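Local coordinates for amino acid ABC transporter, periplasmic amino acid-binding protein (Brucella ovis, PDB 4Z9N), which binds glutathione between its two lobes and probably delivers it in the periplasm to an ABC importer, at residues I106-G111 against E211-T216; G43-Y48 against V84-T89; A238-I243 against A314-G319. All blocks are in the same frame, centred on the assembly; numbering follows the deposited sequence.

Interaction 1 of 3, residues I106-G111 against E211-T216; sequences INYYDG and EPFGLT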
loop_
_atom_site.group_PDB
_atom_site.type_symbol
_atom_site.label_atom_id
_atom_site.label_comp_id
_atom_site.label_asym_id
_atom_site.label_seq_id
_atom_site.Cartn_x
_atom_site.Cartn_y
_atom_site.Cartn_z
ATOM N N ILE D 106 5.250 -0.475 -3.299
ATOM C CA ILE D 106 5.001 -1.181 -4.543
ATOM C C ILE D 106 5.193 -0.166 -5.665
ATOM O O ILE D 106 4.398 0.750 -5.802
ATOM C CB ILE D 106 3.588 -1.795 -4.575
ATOM C CG1 ILE D 106 3.468 -2.956 -3.575
ATOM C CG2 ILE D 106 3.230 -2.267 -5.988
ATOM C CD1 ILE D 106 2.016 -3.245 -3.181
ATOM N N ASN D 107 6.257 -0.304 -6.446
ATOM C CA ASN D 107 6.490 0.713 -7.461
ATOM C C ASN D 107 5.851 0.348 -8.802
ATOM O O ASN D 107 5.794 1.173 -9.699
ATOM C CB ASN D 107 7.999 1.013 -7.605
ATOM C CG ASN D 107 8.815 -0.138 -8.176
ATOM O OD1 ASN D 107 8.444 -1.314 -8.120
ATOM N ND2 ASN D 107 9.985 0.210 -8.698
ATOM N N TYR D 108 5.329 -0.868 -8.927
ATOM C CA TYR D 108 4.654 -1.231 -10.164
ATOM C C TYR D 108 3.743 -2.423 -9.899
ATOM O O TYR D 108 4.230 -3.483 -9.525
ATOM C CB TYR D 108 5.676 -1.564 -11.269
ATOM C CG TYR D 108 5.034 -1.736 -12.625
ATOM C CD1 TYR D 108 4.473 -2.950 -12.999
ATOM C CD2 TYR D 108 4.954 -0.673 -13.512
ATOM C CE1 TYR D 108 3.860 -3.104 -14.220
ATOM C CE2 TYR D 108 4.343 -0.814 -14.735
ATOM C CZ TYR D 108 3.794 -2.032 -15.079
ATOM O OH TYR D 108 3.172 -2.176 -16.291
ATOM N N TYR D 109 2.430 -2.233 -10.067
ATOM C CA TYR D 109 1.477 -3.346 -9.979
ATOM C C TYR D 109 1.431 -4.062 -11.314
ATOM O O TYR D 109 1.092 -3.456 -12.310
ATOM C CB TYR D 109 0.073 -2.865 -9.620
ATOM C CG TYR D 109 -0.036 -2.222 -8.254
ATOM C CD1 TYR D 109 0.237 -0.874 -8.088
ATOM C CD2 TYR D 109 -0.397 -2.962 -7.137
ATOM C CE1 TYR D 109 0.142 -0.269 -6.844
ATOM C CE2 TYR D 109 -0.494 -2.372 -5.888
ATOM C CZ TYR D 109 -0.217 -1.025 -5.753
ATOM O OH TYR D 109 -0.322 -0.427 -4.517
ATOM N N ASP D 110 1.763 -5.355 -11.328
ATOM C CA ASP D 110 1.729 -6.129 -12.570
ATOM C C ASP D 110 0.918 -7.418 -12.357
ATOM O O ASP D 110 0.338 -7.636 -11.289
ATOM C CB ASP D 110 3.152 -6.461 -13.029
ATOM C CG ASP D 110 3.283 -6.533 -14.538
ATOM O OD1 ASP D 110 2.241 -6.528 -15.226
ATOM O OD2 ASP D 110 4.437 -6.582 -15.027
ATOM N N GLY D 111 0.848 -8.244 -13.391
ATOM C CA GLY D 111 0.184 -9.534 -13.313
ATOM C C GLY D 111 0.837 -10.448 -14.333
ATOM O O GLY D 111 1.429 -9.959 -15.301
ATOM N N GLU D 211 0.905 -9.453 -9.308
ATOM C CA GLU D 211 2.357 -9.368 -9.149
ATOM C C GLU D 211 2.769 -7.944 -8.799
ATOM O O GLU D 211 3.235 -7.177 -9.650
ATOM C CB GLU D 211 3.095 -9.829 -10.420
ATOM C CG GLU D 211 2.652 -11.172 -10.960
ATOM C CD GLU D 211 3.326 -12.386 -10.317
ATOM O OE1 GLU D 211 4.239 -12.240 -9.470
ATOM O OE2 GLU D 211 2.922 -13.515 -10.687
ATOM N N PRO D 212 2.565 -7.559 -7.536
ATOM C CA PRO D 212 3.008 -6.228 -7.116
ATOM C C PRO D 212 4.530 -6.182 -6.901
ATOM O O PRO D 212 5.061 -6.870 -6.020
ATOM C CB PRO D 212 2.219 -6.001 -5.814
ATOM C CG PRO D 212 2.006 -7.419 -5.264
ATOM C CD PRO D 212 1.772 -8.253 -6.507
ATOM N N PHE D 213 5.231 -5.390 -7.715
ATOM C CA PHE D 213 6.697 -5.287 -7.616
ATOM C C PHE D 213 7.038 -4.471 -6.376
ATOM O O PHE D 213 6.565 -3.338 -6.245
ATOM C CB PHE D 213 7.301 -4.609 -8.854
ATOM C CG PHE D 213 7.149 -5.395 -10.132
ATOM C CD1 PHE D 213 6.563 -6.659 -10.129
ATOM C CD2 PHE D 213 7.611 -4.872 -11.336
ATOM C CE1 PHE D 213 6.417 -7.387 -11.321
ATOM C CE2 PHE D 213 7.468 -5.582 -12.540
ATOM C CZ PHE D 213 6.885 -6.859 -12.521
ATOM N N GLY D 214 7.851 -5.029 -5.484
ATOM C CA GLY D 214 8.118 -4.390 -4.199
ATOM C C GLY D 214 9.531 -3.895 -4.000
ATOM O O GLY D 214 10.476 -4.469 -4.511
ATOM N N LEU D 215 9.652 -2.771 -3.297
ATOM C CA LEU D 215 10.938 -2.229 -2.892
ATOM C C LEU D 215 11.406 -3.011 -1.682
ATOM O O LEU D 215 10.856 -2.863 -0.590
ATOM C CB LEU D 215 10.798 -0.740 -2.577
ATOM C CG LEU D 215 10.165 0.032 -3.741
ATOM C CD1 LEU D 215 9.917 1.465 -3.345
ATOM C CD2 LEU D 215 11.036 -0.041 -4.993
ATOM N N THR D 216 12.411 -3.858 -1.871
ATOM C CA THR D 216 12.657 -4.932 -0.913
ATOM C C THR D 216 13.871 -4.627 -0.042
ATOM O O THR D 216 14.917 -4.283 -0.562
ATOM C CB THR D 216 12.841 -6.257 -1.668
ATOM O OG1 THR D 216 11.740 -6.411 -2.576
ATOM C CG2 THR D 216 12.879 -7.445 -0.705
#
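E211 N donates to D110 O at 2.7 Å with 152° at the hydrogen, and D110 N returns a bond to E211 O at 2.9 Å, which defines a hydrogen-bonded antiparallel pair. Farther along, F213 N reaches Y108 O at 2.8 Å and 163°. The next link is poorer: N107 N makes a weak bond to F213 O, which I106 CA also approaches by a CA-H...O contact of 3.2 Å. The weakening coincides with a corner in the chain at N107. Two antiparallel strands, 101-117 and 211-218, are joined here, an arrangement consistent with the pair of hinge strands linking the lobes of family 3 solute-binding proteins. The face carrying Y108, D110 and F213 is organised around the phenyl ring. With CG anti to the carbonyl carbon (chi1 -66°), F213 lies alongside both Y108 and D110 and points the same way. Its CD2 is 3.8 Å from Y108 CB, and its CZ is 3.5 Å from D110 OD2, an oxygen that is hydrogen-bonded to S186. F213 also touches the glutathione. On the other face, I106 CD1 packs on P212 CB at 3.8 Å, while I106 CG2 sits 3.5 Å above the centre of the Y109 ring, which in turn meets Y323 of the second subunit edge-to-face.

Interaction 2 of 3, residues G43-Y48 against V84-T89; sequences GFDVDY and VLIRNT. With GSH (glutathione), chain U.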
loop_
_atom_site.group_PDB
_atom_site.type_symbol
_atom_site.label_atom_id
_atom_site.label_comp_id
_atom_site.label_asym_id
_atom_site.label_seq_id
_atom_site.Cartn_x
_atom_site.Cartn_y
_atom_site.Cartn_z
ATOM N N GLY D 43 16.747 2.226 -16.813
ATOM C CA GLY D 43 15.504 1.496 -16.623
ATOM C C GLY D 43 14.630 2.048 -15.497
ATOM O O GLY D 43 15.053 2.913 -14.723
ATOM N N PHE D 44 13.403 1.538 -15.416
ATOM C CA PHE D 44 12.406 1.973 -14.431
ATOM C C PHE D 44 12.870 1.665 -13.001
ATOM O O PHE D 44 12.866 2.549 -12.137
ATOM C CB PHE D 44 11.061 1.290 -14.725
ATOM C CG PHE D 44 9.930 1.693 -13.803
ATOM C CD1 PHE D 44 9.128 2.788 -14.098
ATOM C CD2 PHE D 44 9.642 0.942 -12.664
ATOM C CE1 PHE D 44 8.072 3.151 -13.259
ATOM C CE2 PHE D 44 8.573 1.298 -11.822
ATOM C CZ PHE D 44 7.794 2.405 -12.128
ATOM N N ASP D 45 13.276 0.418 -12.756
ATOM C CA ASP D 45 13.792 0.059 -11.436
ATOM C C ASP D 45 15.147 0.727 -11.193
ATOM O O ASP D 45 15.444 1.126 -10.075
ATOM C CB ASP D 45 13.915 -1.460 -11.276
ATOM C CG ASP D 45 12.583 -2.127 -10.970
ATOM O OD1 ASP D 45 11.657 -1.410 -10.534
ATOM O OD2 ASP D 45 12.473 -3.370 -11.159
ATOM N N VAL D 46 15.971 0.844 -12.233
ATOM C CA VAL D 46 17.234 1.569 -12.089
ATOM C C VAL D 46 16.998 3.001 -11.596
ATOM O O VAL D 46 17.685 3.475 -10.680
ATOM C CB VAL D 46 18.027 1.569 -13.406
ATOM C CG1 VAL D 46 19.094 2.669 -13.400
ATOM C CG2 VAL D 46 18.669 0.184 -13.619
ATOM N N ASP D 47 16.026 3.694 -12.188
ATOM C CA ASP D 47 15.776 5.076 -11.781
ATOM C C ASP D 47 15.296 5.144 -10.325
ATOM O O ASP D 47 15.563 6.121 -9.618
ATOM C CB ASP D 47 14.747 5.768 -12.694
ATOM C CG ASP D 47 15.351 6.261 -14.005
ATOM O OD1 ASP D 47 14.567 6.577 -14.925
ATOM O OD2 ASP D 47 16.599 6.305 -14.129
ATOM N N TYR D 48 14.582 4.117 -9.876
ATOM C CA TYR D 48 14.150 4.065 -8.478
ATOM C C TYR D 48 15.373 3.990 -7.563
ATOM O O TYR D 48 15.416 4.635 -6.519
ATOM C CB TYR D 48 13.209 2.875 -8.229
ATOM C CG TYR D 48 11.778 3.322 -7.998
ATOM C CD1 TYR D 48 10.942 3.632 -9.073
ATOM C CD2 TYR D 48 11.280 3.487 -6.712
ATOM C CE1 TYR D 48 9.649 4.071 -8.868
ATOM C CE2 TYR D 48 9.977 3.946 -6.499
ATOM C CZ TYR D 48 9.176 4.229 -7.586
ATOM O OH TYR D 48 7.880 4.661 -7.378
ATOM N N VAL D 84 19.522 -2.634 -0.961
ATOM C CA VAL D 84 18.119 -2.634 -1.380
ATOM C C VAL D 84 18.005 -3.462 -2.659
ATOM O O VAL D 84 18.959 -3.556 -3.440
ATOM C CB VAL D 84 17.579 -1.182 -1.597
ATOM C CG1 VAL D 84 18.346 -0.472 -2.709
ATOM C CG2 VAL D 84 16.056 -1.167 -1.868
ATOM N N LEU D 85 16.848 -4.086 -2.846
ATOM C CA LEU D 85 16.567 -4.876 -4.035
ATOM C C LEU D 85 15.389 -4.263 -4.764
ATOM O O LEU D 85 14.283 -4.229 -4.236
ATOM C CB LEU D 85 16.264 -6.331 -3.666
ATOM C CG LEU D 85 15.880 -7.259 -4.816
ATOM C CD1 LEU D 85 17.098 -7.550 -5.726
ATOM C CD2 LEU D 85 15.314 -8.581 -4.253
ATOM N N ILE D 86 15.636 -3.747 -5.960
ATOM C CA ILE D 86 14.587 -3.131 -6.757
ATOM C C ILE D 86 14.684 -3.797 -8.109
ATOM O O ILE D 86 15.495 -3.416 -8.932
ATOM C CB ILE D 86 14.742 -1.617 -6.832
ATOM C CG1 ILE D 86 14.810 -1.050 -5.416
ATOM C CG2 ILE D 86 13.529 -1.003 -7.562
ATOM C CD1 ILE D 86 15.000 0.457 -5.339
ATOM N N ARG D 87 13.880 -4.833 -8.313
ATOM C CA ARG D 87 14.138 -5.751 -9.411
ATOM C C ARG D 87 12.909 -6.593 -9.720
ATOM O O ARG D 87 12.950 -7.813 -9.577
ATOM C CB ARG D 87 15.347 -6.645 -9.056
ATOM C CG ARG D 87 15.787 -7.655 -10.131
ATOM C CD ARG D 87 16.236 -8.948 -9.482
ATOM N NE ARG D 87 16.410 -10.049 -10.435
ATOM C CZ ARG D 87 15.400 -10.760 -10.936
ATOM N NH1 ARG D 87 14.147 -10.451 -10.620
ATOM N NH2 ARG D 87 15.645 -11.757 -11.783
ATOM N N ASN D 88 11.834 -5.933 -10.160
ATOM C CA ASN D 88 10.611 -6.609 -10.625
ATOM C C ASN D 88 10.287 -7.836 -9.774
ATOM O O ASN D 88 9.966 -8.898 -10.293
ATOM C CB ASN D 88 10.705 -6.989 -12.149
ATOM C CG ASN D 88 11.990 -7.772 -12.538
ATOM O OD1 ASN D 88 13.116 -7.261 -12.447
ATOM N ND2 ASN D 88 11.802 -8.999 -13.044
ATOM N N THR D 89 10.359 -7.647 -8.458
ATOM C CA THR D 89 10.248 -8.723 -7.483
ATOM C C THR D 89 8.920 -8.646 -6.732
ATOM O O THR D 89 8.625 -7.668 -6.039
ATOM C CB THR D 89 11.419 -8.677 -6.488
ATOM O OG1 THR D 89 12.643 -9.075 -7.136
ATOM C CG2 THR D 89 11.137 -9.553 -5.291
HETATM N N1 GSH U . 7.938 -10.964 -10.470
HETATM C CA1 GSH U . 8.284 -12.384 -10.542
HETATM C C1 GSH U . 8.930 -12.793 -9.221
HETATM O O11 GSH U . 9.175 -14.013 -9.009
HETATM O O12 GSH U . 9.229 -11.928 -8.351
HETATM C CB1 GSH U . 9.281 -12.679 -11.675
HETATM C CG1 GSH U . 10.567 -11.866 -11.433
HETATM C CD1 GSH U . 11.641 -12.347 -12.401
HETATM O OE1 GSH U . 12.699 -12.743 -12.020
HETATM N N2 GSH U . 11.348 -12.299 -13.814
HETATM C CA2 GSH U . 12.364 -12.781 -14.731
HETATM C C2 GSH U . 13.653 -11.949 -14.659
HETATM O O2 GSH U . 13.708 -10.854 -14.199
HETATM C CB2 GSH U . 11.792 -12.903 -16.148
HETATM S SG2 GSH U . 11.468 -11.285 -16.902
HETATM N N3 GSH U . 14.858 -12.587 -15.144
HETATM C CA3 GSH U . 16.108 -11.878 -15.105
HETATM C C3 GSH U . 17.145 -12.766 -14.416
HETATM O O31 GSH U . 18.360 -12.442 -14.489
HETATM O O32 GSH U . 16.790 -13.799 -13.770
HETATM O O HOH W 1 10.283 -3.257 -8.924
HETATM O O HOH W 2 14.029 -4.688 -12.814
#
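The first turn of helix 44-57, with G43 at its N-cap position, comes nearest the segment 84-89, which begins as a weakly bonded strand, where D45 CA lies 5.7 Å from I86 CA; N88 takes left-handed backbone angles. D45 carries the contact. Its OD2 accepts N88 N at 2.8 Å, on the syn side and 25° out of the carboxylate plane. A water donates to the same OD2 at 2.6 Å and to N88 OD1 at 2.8 Å, bridging the two side chains. A second water and N107 both donate to D45 OD1. Beside the polar bonds, I86 CG2 packs against D45 OD1 at 3.5 Å and Y48 CB at 3.9 Å. R87 NH1 and NH2 each donate to glutathione OE1, and R87 NE donates to the carbonyl O of L68. N88 ND2 donates to glutathione O2 at 2.9 Å and a nearly straight 164°, while N88 O accepts from the ligand amine N1. D45 thus acts as a second-shell residue that positions N88 in the first shell, and the donors around its buried carboxylate would favour the ionised form.

Interaction 3 of 3, residues A238-I243 against A314-G319; sequences AEEYGI and AQWNKG
Q315 and E239 slide past each other in opposite directions, and Q315 NE2 donates to E239 OE1 at 3.0 Å with 177° at the hydrogen. The donor's partner lies in the amide plane, but the carboxylate is turned almost perpendicular to it and is met from above its own plane. Three partners grip the Q315 amide: besides E239 OE1, NE2 bonds the carbonyl of L236, and a water donates to OE1 at 2.7 Å. That water donates equally to E240 OE1. This inner part is the tight one, with the buried Q315 fitted against the last helical turn and E239 OE2 paired with R310 in a salt bridge. Next to it, W316 NE1 reaches E240 OE1 at 3.0 Å and 173°. E240 extends with CG anti to the backbone N (chi1 -173°), and its OE1 sits at the indole edge, close to the ring plane. The same oxygen forms a salt bridge with K210 of the second subunit, a neighbour likely to stabilise its negative charge. The outer side is looser: the exposed N317 comes no closer to E240 than 4.1 Å, ND2 to CG, and a water links N317 ND2 to E240 O. N317 CB, however, covers one face of the W316 ring. Beyond E240 the helix 222-240 closes with a Schellman motif, evidenced by I243 N to A238 O at 2.9 Å, G242 N to E239 O at 3.0 Å, and the positive phi of G242 as the C-prime residue.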
loop_
_atom_site.group_PDB
_atom_site.type_symbol
_atom_site.label_atom_id
_atom_site.label_comp_id
_atom_site.label_asym_id
_atom_site.label_seq_id
_atom_site.Cartn_x
_atom_site.Cartn_y
_atom_site.Cartn_z
ATOM N N ALA D 238 4.917 14.079 -5.659
ATOM C CA ALA D 238 5.415 15.079 -6.599
ATOM C C ALA D 238 4.633 15.020 -7.904
ATOM O O ALA D 238 4.231 16.059 -8.438
ATOM C CB ALA D 238 6.902 14.890 -6.861
ATOM N N GLU D 239 4.377 13.818 -8.409
ATOM C CA GLU D 239 3.602 13.737 -9.645
ATOM C C GLU D 239 2.197 14.287 -9.405
ATOM O O GLU D 239 1.696 15.090 -10.199
ATOM C CB GLU D 239 3.512 12.313 -10.203
ATOM C CG GLU D 239 2.806 12.320 -11.565
ATOM C CD GLU D 239 2.472 10.956 -12.125
ATOM O OE1 GLU D 239 2.536 9.943 -11.384
ATOM O OE2 GLU D 239 2.153 10.904 -13.337
ATOM N N GLU D 240 1.573 13.881 -8.303
ATOM C CA GLU D 240 0.222 14.357 -7.983
ATOM C C GLU D 240 0.149 15.894 -7.921
ATOM O O GLU D 240 -0.864 16.504 -8.311
ATOM C CB GLU D 240 -0.266 13.758 -6.652
ATOM C CG GLU D 240 -1.739 14.086 -6.367
ATOM C CD GLU D 240 -2.209 13.629 -4.990
ATOM O OE1 GLU D 240 -1.646 12.650 -4.463
ATOM O OE2 GLU D 240 -3.133 14.272 -4.442
ATOM N N TYR D 241 1.229 16.523 -7.460
ATOM C CA TYR D 241 1.245 17.972 -7.303
ATOM C C TYR D 241 1.855 18.698 -8.512
ATOM O O TYR D 241 2.038 19.907 -8.474
ATOM C CB TYR D 241 2.003 18.372 -6.031
ATOM C CG TYR D 241 1.453 17.823 -4.721
ATOM C CD1 TYR D 241 0.150 17.364 -4.614
ATOM C CD2 TYR D 241 2.249 17.783 -3.583
ATOM C CE1 TYR D 241 -0.343 16.877 -3.402
ATOM C CE2 TYR D 241 1.764 17.302 -2.376
ATOM C CZ TYR D 241 0.468 16.849 -2.290
ATOM O OH TYR D 241 -0.009 16.365 -1.084
ATOM N N GLY D 242 2.136 17.972 -9.588
ATOM C CA GLY D 242 2.650 18.581 -10.807
ATOM C C GLY D 242 4.076 19.104 -10.695
ATOM O O GLY D 242 4.460 20.051 -11.400
ATOM N N ILE D 243 4.856 18.484 -9.807
ATOM C CA ILE D 243 6.253 18.841 -9.611
ATOM C C ILE D 243 7.114 17.919 -10.452
ATOM O O ILE D 243 7.061 16.689 -10.302
ATOM C CB ILE D 243 6.667 18.767 -8.129
ATOM C CG1 ILE D 243 5.776 19.670 -7.290
ATOM C CG2 ILE D 243 8.136 19.207 -7.966
ATOM C CD1 ILE D 243 5.814 19.336 -5.822
ATOM N N ALA D 314 -1.496 4.204 -12.854
ATOM C CA ALA D 314 -1.914 5.594 -12.865
ATOM C C ALA D 314 -2.087 6.054 -11.422
ATOM O O ALA D 314 -2.250 5.244 -10.510
ATOM C CB ALA D 314 -3.226 5.791 -13.655
ATOM N N GLN D 315 -2.024 7.360 -11.224
ATOM C CA GLN D 315 -2.354 7.962 -9.939
ATOM C C GLN D 315 -3.736 7.528 -9.464
ATOM O O GLN D 315 -4.648 7.299 -10.266
ATOM C CB GLN D 315 -2.299 9.484 -10.061
ATOM C CG GLN D 315 -0.886 10.085 -10.077
ATOM C CD GLN D 315 -0.212 10.094 -8.719
ATOM O OE1 GLN D 315 -0.880 10.148 -7.684
ATOM N NE2 GLN D 315 1.117 10.090 -8.716
ATOM N N TRP D 316 -3.885 7.464 -8.146
ATOM C CA TRP D 316 -5.134 7.078 -7.496
ATOM C C TRP D 316 -6.314 7.953 -7.926
ATOM O O TRP D 316 -7.446 7.472 -8.038
ATOM C CB TRP D 316 -4.941 7.142 -5.967
ATOM C CG TRP D 316 -4.719 8.554 -5.480
ATOM C CD1 TRP D 316 -3.553 9.275 -5.505
ATOM C CD2 TRP D 316 -5.713 9.409 -4.914
ATOM N NE1 TRP D 316 -3.772 10.541 -4.976
ATOM C CE2 TRP D 316 -5.089 10.641 -4.608
ATOM C CE3 TRP D 316 -7.078 9.250 -4.628
ATOM C CZ2 TRP D 316 -5.786 11.713 -4.025
ATOM C CZ3 TRP D 316 -7.771 10.315 -4.049
ATOM C CH2 TRP D 316 -7.123 11.534 -3.765
ATOM N N ASN D 317 -6.060 9.234 -8.182
ATOM C CA ASN D 317 -7.141 10.142 -8.551
ATOM C C ASN D 317 -7.243 10.300 -10.062
ATOM O O ASN D 317 -7.898 11.223 -10.555
ATOM C CB ASN D 317 -6.960 11.516 -7.884
ATOM C CG ASN D 317 -5.649 12.182 -8.246
ATOM O OD1 ASN D 317 -4.781 11.587 -8.881
ATOM N ND2 ASN D 317 -5.500 13.441 -7.835
ATOM N N LYS D 318 -6.588 9.400 -10.790
ATOM C CA LYS D 318 -6.709 9.326 -12.242
ATOM C C LYS D 318 -7.049 7.895 -12.665
ATOM O O LYS D 318 -6.761 7.493 -13.790
ATOM C CB LYS D 318 -5.411 9.769 -12.931
ATOM C CG LYS D 318 -4.952 11.179 -12.578
ATOM C CD LYS D 318 -5.963 12.228 -12.977
ATOM C CE LYS D 318 -5.412 13.618 -12.726
ATOM N NZ LYS D 318 -4.219 13.856 -13.581
ATOM N N GLY D 319 -7.619 7.120 -11.742
ATOM C CA GLY D 319 -8.163 5.811 -12.070
ATOM C C GLY D 319 -7.247 4.633 -11.786
ATOM O O GLY D 319 -7.584 3.487 -12.108
HETATM O O HOH W 3 -0.196 10.393 -5.053
HETATM O O HOH W 4 -3.515 15.538 -9.034
#

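In the fold
Interactions 1 and 2 form one buried block, their centres about 10 Å apart: N107 packs on F44 and Y48, and T89 O meets G214 N in a probable hydrogen bond. Strand 211-218 thereby lies between the 101-117 strand and the 84-89 segment, tying the strands that probably form the hinge to the glutathione pocket, to which R87, N88, T89 and F213 all belong. Interaction 3 is peripheral, its centre about 18 Å from that of interaction 1 and about 21 Å from that of interaction 2, without touching either. Yet helix 222-240 follows strand 211-218 directly in sequence. The three contacts come in the chain order 2, 1, 3, and interactions 1 and 3 both touch the second subunit.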